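Local coordinates for DNA primase (PDB 4EHS), which makes the short RNA primers that DNA polymerase extends during replication and, through its C-terminal domain, the part described here, binds the DnaB helicase, at residues F32-E43 and L80-L91. Residues are numbered along the deposited sequence; the frame is centred on the assembly and turned at random.
Sequences FLEKLVIRYLLE and LVALLLDANLPL
Arg39 reaches from helix 32-43 to the C-terminal end of helix 80-85, where its guanidinium meets the backbone carbonyls of Leu83 and of Asp86, the first residue past the helix. Its NH1 donates to Asp86 O at 2.9 Å, almost straight and onto a lone pair, and to Leu83 O at 2.8 Å along a more bent path, tilted from the guanidinium plane. Leu84 O lies over one face of the group without a hydrogen bond. The NE and NH2 edge grips a single oxygen, Glu43 OE2, one turn further along the same helix, and this salt bridge fixes the rotation of the guanidinium. A bend at chi2 (63°) brings the arginine chain up to the carbonyls of the helix C-terminus, whose partial negative charge probably suits the cation.

Beyond Asp86, whose OD1 accepts from Asn88 N in an Asx turn, the chain runs back across helix 32-43. Leu91 lays CD2 squarely over the Tyr40 ring, 3.6 Å from its centroid, a CH-pi contact, while its CD1 rests against Glu43. Leu89 inserts between Phe32, Lys35 and Arg39, its CD2 3.8 Å from Phe32 CE1; the edge of that ring faces Asn88 O and Pro90 CD. On the other flank Leu83 CD2 presses tightly on Ile38 CG2 (3.4 Å), and Leu42 spreads its methyls over Leu80 and Leu83.

The two helices cross nearly perpendicularly (-91°) within the helicase-binding domain. Leu70 of helix 64-71 touches both Leu42 and Leu80, Tyr40 OH is hydrogen-bonded to Lys92 N, helix 45-51 meets Tyr40 and Leu41, and helix 96-117 meets Leu33, Leu36 and Leu41.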
# COMPACT_ATOMS: atom_id res chain seq x y z
N PHE A 32 -17.73 -10.61 -10.76
CA PHE A 32 -17.74 -11.91 -10.12
C PHE A 32 -16.51 -12.06 -9.19
O PHE A 32 -16.58 -12.55 -8.08
CB PHE A 32 -17.71 -13.05 -11.16
CG PHE A 32 -17.82 -14.47 -10.51
CD1 PHE A 32 -19.07 -15.02 -10.20
CD2 PHE A 32 -16.66 -15.17 -10.20
CE1 PHE A 32 -19.12 -16.30 -9.61
CE2 PHE A 32 -16.70 -16.45 -9.62
CZ PHE A 32 -17.95 -16.99 -9.32
N LEU A 33 -15.37 -11.68 -9.70
CA LEU A 33 -14.15 -11.80 -8.87
C LEU A 33 -14.23 -10.92 -7.61
O LEU A 33 -13.78 -11.37 -6.53
CB LEU A 33 -12.92 -11.34 -9.67
CG LEU A 33 -11.57 -11.48 -9.00
CD1 LEU A 33 -11.33 -12.94 -8.57
CD2 LEU A 33 -10.46 -11.03 -9.98
N GLU A 34 -14.76 -9.71 -7.70
CA GLU A 34 -14.87 -8.85 -6.49
C GLU A 34 -15.82 -9.49 -5.47
O GLU A 34 -15.57 -9.49 -4.23
CB GLU A 34 -15.41 -7.48 -6.89
CG GLU A 34 -14.35 -6.69 -7.69
CD GLU A 34 -14.72 -5.24 -7.91
OE1 GLU A 34 -15.69 -4.77 -7.30
OE2 GLU A 34 -13.94 -4.59 -8.69
N LYS A 35 -16.92 -10.04 -5.99
CA LYS A 35 -17.87 -10.75 -5.10
C LYS A 35 -17.22 -11.91 -4.39
O LYS A 35 -17.48 -12.14 -3.18
CB LYS A 35 -19.10 -11.28 -5.92
CG LYS A 35 -20.06 -10.14 -6.21
CD LYS A 35 -21.37 -10.75 -6.80
CE LYS A 35 -21.28 -10.89 -8.27
NZ LYS A 35 -22.65 -11.08 -8.92
N LEU A 36 -16.43 -12.65 -5.13
CA LEU A 36 -15.78 -13.87 -4.64
C LEU A 36 -14.83 -13.52 -3.53
O LEU A 36 -14.87 -14.14 -2.48
CB LEU A 36 -15.16 -14.69 -5.77
CG LEU A 36 -14.51 -16.01 -5.41
CD1 LEU A 36 -15.57 -16.97 -4.89
CD2 LEU A 36 -13.84 -16.58 -6.67
N VAL A 37 -14.03 -12.48 -3.78
CA VAL A 37 -13.00 -12.07 -2.83
C VAL A 37 -13.72 -11.64 -1.54
O VAL A 37 -13.33 -12.08 -0.44
CB VAL A 37 -12.08 -10.97 -3.46
CG1 VAL A 37 -11.29 -10.31 -2.34
CG2 VAL A 37 -11.07 -11.59 -4.44
N ILE A 38 -14.78 -10.83 -1.63
CA ILE A 38 -15.44 -10.33 -0.46
C ILE A 38 -16.14 -11.47 0.29
O ILE A 38 -16.25 -11.47 1.53
CB ILE A 38 -16.40 -9.20 -0.83
CG1 ILE A 38 -15.55 -7.97 -1.29
CG2 ILE A 38 -17.23 -8.76 0.40
CD1 ILE A 38 -16.40 -6.90 -1.96
N ARG A 39 -16.67 -12.40 -0.52
CA ARG A 39 -17.38 -13.56 0.12
C ARG A 39 -16.40 -14.37 1.02
O ARG A 39 -16.75 -14.85 2.16
CB ARG A 39 -18.00 -14.43 -1.02
CG ARG A 39 -18.73 -15.63 -0.33
CD ARG A 39 -19.88 -15.17 0.57
NE ARG A 39 -20.51 -16.46 0.96
CZ ARG A 39 -21.52 -16.98 0.29
NH1 ARG A 39 -22.21 -16.22 -0.60
NH2 ARG A 39 -21.92 -18.24 0.60
N TYR A 40 -15.18 -14.58 0.54
CA TYR A 40 -14.14 -15.21 1.37
C TYR A 40 -13.94 -14.40 2.65
O TYR A 40 -13.83 -14.98 3.75
CB TYR A 40 -12.81 -15.24 0.68
CG TYR A 40 -12.57 -16.48 -0.20
CD1 TYR A 40 -12.25 -17.69 0.38
CD2 TYR A 40 -12.68 -16.40 -1.58
CE1 TYR A 40 -11.99 -18.84 -0.42
CE2 TYR A 40 -12.43 -17.53 -2.39
CZ TYR A 40 -12.13 -18.77 -1.78
OH TYR A 40 -11.88 -19.89 -2.55
N LEU A 41 -13.79 -13.08 2.53
CA LEU A 41 -13.64 -12.21 3.75
C LEU A 41 -14.85 -12.28 4.70
O LEU A 41 -14.69 -12.21 5.93
CB LEU A 41 -13.45 -10.75 3.35
CG LEU A 41 -12.40 -10.59 2.25
CD1 LEU A 41 -12.34 -9.09 2.03
CD2 LEU A 41 -10.97 -11.09 2.56
N LEU A 42 -16.04 -12.43 4.15
CA LEU A 42 -17.23 -12.59 5.00
C LEU A 42 -17.22 -13.92 5.75
O LEU A 42 -17.76 -14.01 6.90
CB LEU A 42 -18.50 -12.51 4.12
CG LEU A 42 -18.86 -11.06 3.75
CD1 LEU A 42 -19.89 -11.17 2.58
CD2 LEU A 42 -19.50 -10.27 4.92
N GLU A 43 -16.74 -14.97 5.11
CA GLU A 43 -16.79 -16.31 5.72
C GLU A 43 -15.65 -16.51 6.71
O GLU A 43 -15.78 -17.29 7.67
CB GLU A 43 -16.74 -17.43 4.69
CG GLU A 43 -18.03 -17.39 3.86
CD GLU A 43 -18.73 -18.73 3.65
OE1 GLU A 43 -18.23 -19.78 4.10
OE2 GLU A 43 -19.74 -18.74 2.85
N LEU A 80 -24.37 -6.45 1.92
CA LEU A 80 -23.43 -7.44 2.49
C LEU A 80 -24.19 -8.70 2.85
O LEU A 80 -23.71 -9.81 2.59
CB LEU A 80 -22.72 -6.83 3.71
CG LEU A 80 -21.35 -7.33 4.03
CD1 LEU A 80 -20.45 -7.07 2.80
CD2 LEU A 80 -20.84 -6.61 5.29
N VAL A 81 -25.39 -8.54 3.38
CA VAL A 81 -26.26 -9.70 3.64
C VAL A 81 -26.51 -10.47 2.33
O VAL A 81 -26.36 -11.70 2.25
CB VAL A 81 -27.58 -9.26 4.34
CG1 VAL A 81 -28.65 -10.36 4.28
CG2 VAL A 81 -27.26 -8.79 5.78
N ALA A 82 -26.82 -9.74 1.26
CA ALA A 82 -27.16 -10.40 0.01
C ALA A 82 -25.93 -11.15 -0.54
O ALA A 82 -26.04 -12.27 -1.11
CB ALA A 82 -27.64 -9.38 -1.00
N LEU A 83 -24.76 -10.54 -0.40
CA LEU A 83 -23.58 -11.22 -0.87
C LEU A 83 -23.28 -12.48 -0.01
O LEU A 83 -22.87 -13.51 -0.53
CB LEU A 83 -22.42 -10.19 -0.86
CG LEU A 83 -21.02 -10.59 -1.24
CD1 LEU A 83 -21.02 -11.21 -2.62
CD2 LEU A 83 -20.12 -9.37 -1.20
N LEU A 84 -23.53 -12.40 1.31
CA LEU A 84 -23.21 -13.48 2.21
C LEU A 84 -24.14 -14.66 1.91
O LEU A 84 -23.79 -15.84 2.18
CB LEU A 84 -23.37 -13.02 3.67
CG LEU A 84 -22.91 -13.99 4.79
CD1 LEU A 84 -23.90 -15.13 5.03
CD2 LEU A 84 -21.49 -14.57 4.64
N LEU A 85 -25.30 -14.32 1.35
CA LEU A 85 -26.39 -15.24 1.03
C LEU A 85 -26.39 -15.80 -0.41
O LEU A 85 -26.97 -16.83 -0.67
CB LEU A 85 -27.72 -14.53 1.22
CG LEU A 85 -28.55 -14.57 2.52
CD1 LEU A 85 -27.80 -14.09 3.78
CD2 LEU A 85 -29.85 -13.79 2.32
N ASP A 86 -25.77 -15.09 -1.35
CA ASP A 86 -25.58 -15.50 -2.75
C ASP A 86 -25.21 -17.00 -2.86
O ASP A 86 -24.19 -17.46 -2.34
CB ASP A 86 -24.45 -14.61 -3.36
CG ASP A 86 -24.40 -14.64 -4.86
OD1 ASP A 86 -24.73 -15.66 -5.47
OD2 ASP A 86 -23.91 -13.68 -5.46
N ALA A 87 -26.02 -17.72 -3.63
CA ALA A 87 -25.81 -19.18 -3.77
C ALA A 87 -24.75 -19.62 -4.82
O ALA A 87 -24.46 -20.81 -4.93
CB ALA A 87 -27.16 -19.86 -4.07
N ASN A 88 -24.18 -18.67 -5.56
CA ASN A 88 -23.29 -18.91 -6.72
C ASN A 88 -21.83 -18.43 -6.59
O ASN A 88 -21.14 -18.10 -7.56
CB ASN A 88 -23.97 -18.34 -7.97
CG ASN A 88 -25.43 -18.78 -8.04
OD1 ASN A 88 -26.36 -17.97 -8.04
ND2 ASN A 88 -25.62 -20.07 -7.99
N LEU A 89 -21.30 -18.51 -5.37
CA LEU A 89 -19.93 -18.10 -5.15
C LEU A 89 -19.20 -19.22 -4.45
O LEU A 89 -19.19 -19.31 -3.23
CB LEU A 89 -19.93 -16.83 -4.30
CG LEU A 89 -20.62 -15.62 -4.90
CD1 LEU A 89 -20.77 -14.52 -3.86
CD2 LEU A 89 -19.78 -15.12 -6.09
N PRO A 90 -18.57 -20.08 -5.23
CA PRO A 90 -18.02 -21.27 -4.63
C PRO A 90 -16.66 -21.01 -3.92
O PRO A 90 -15.70 -20.73 -4.55
CB PRO A 90 -17.89 -22.21 -5.82
CG PRO A 90 -17.53 -21.28 -6.95
CD PRO A 90 -18.37 -20.04 -6.70
N LEU A 91 -16.62 -21.19 -2.62
CA LEU A 91 -15.37 -21.01 -1.87
C LEU A 91 -14.68 -22.37 -1.74
O LEU A 91 -15.34 -23.40 -1.68
CB LEU A 91 -15.67 -20.49 -0.47
CG LEU A 91 -16.49 -19.20 -0.43
CD1 LEU A 91 -16.64 -18.78 1.04
CD2 LEU A 91 -15.91 -18.06 -1.26
O HOH W 1 -24.25 -19.88 -0.01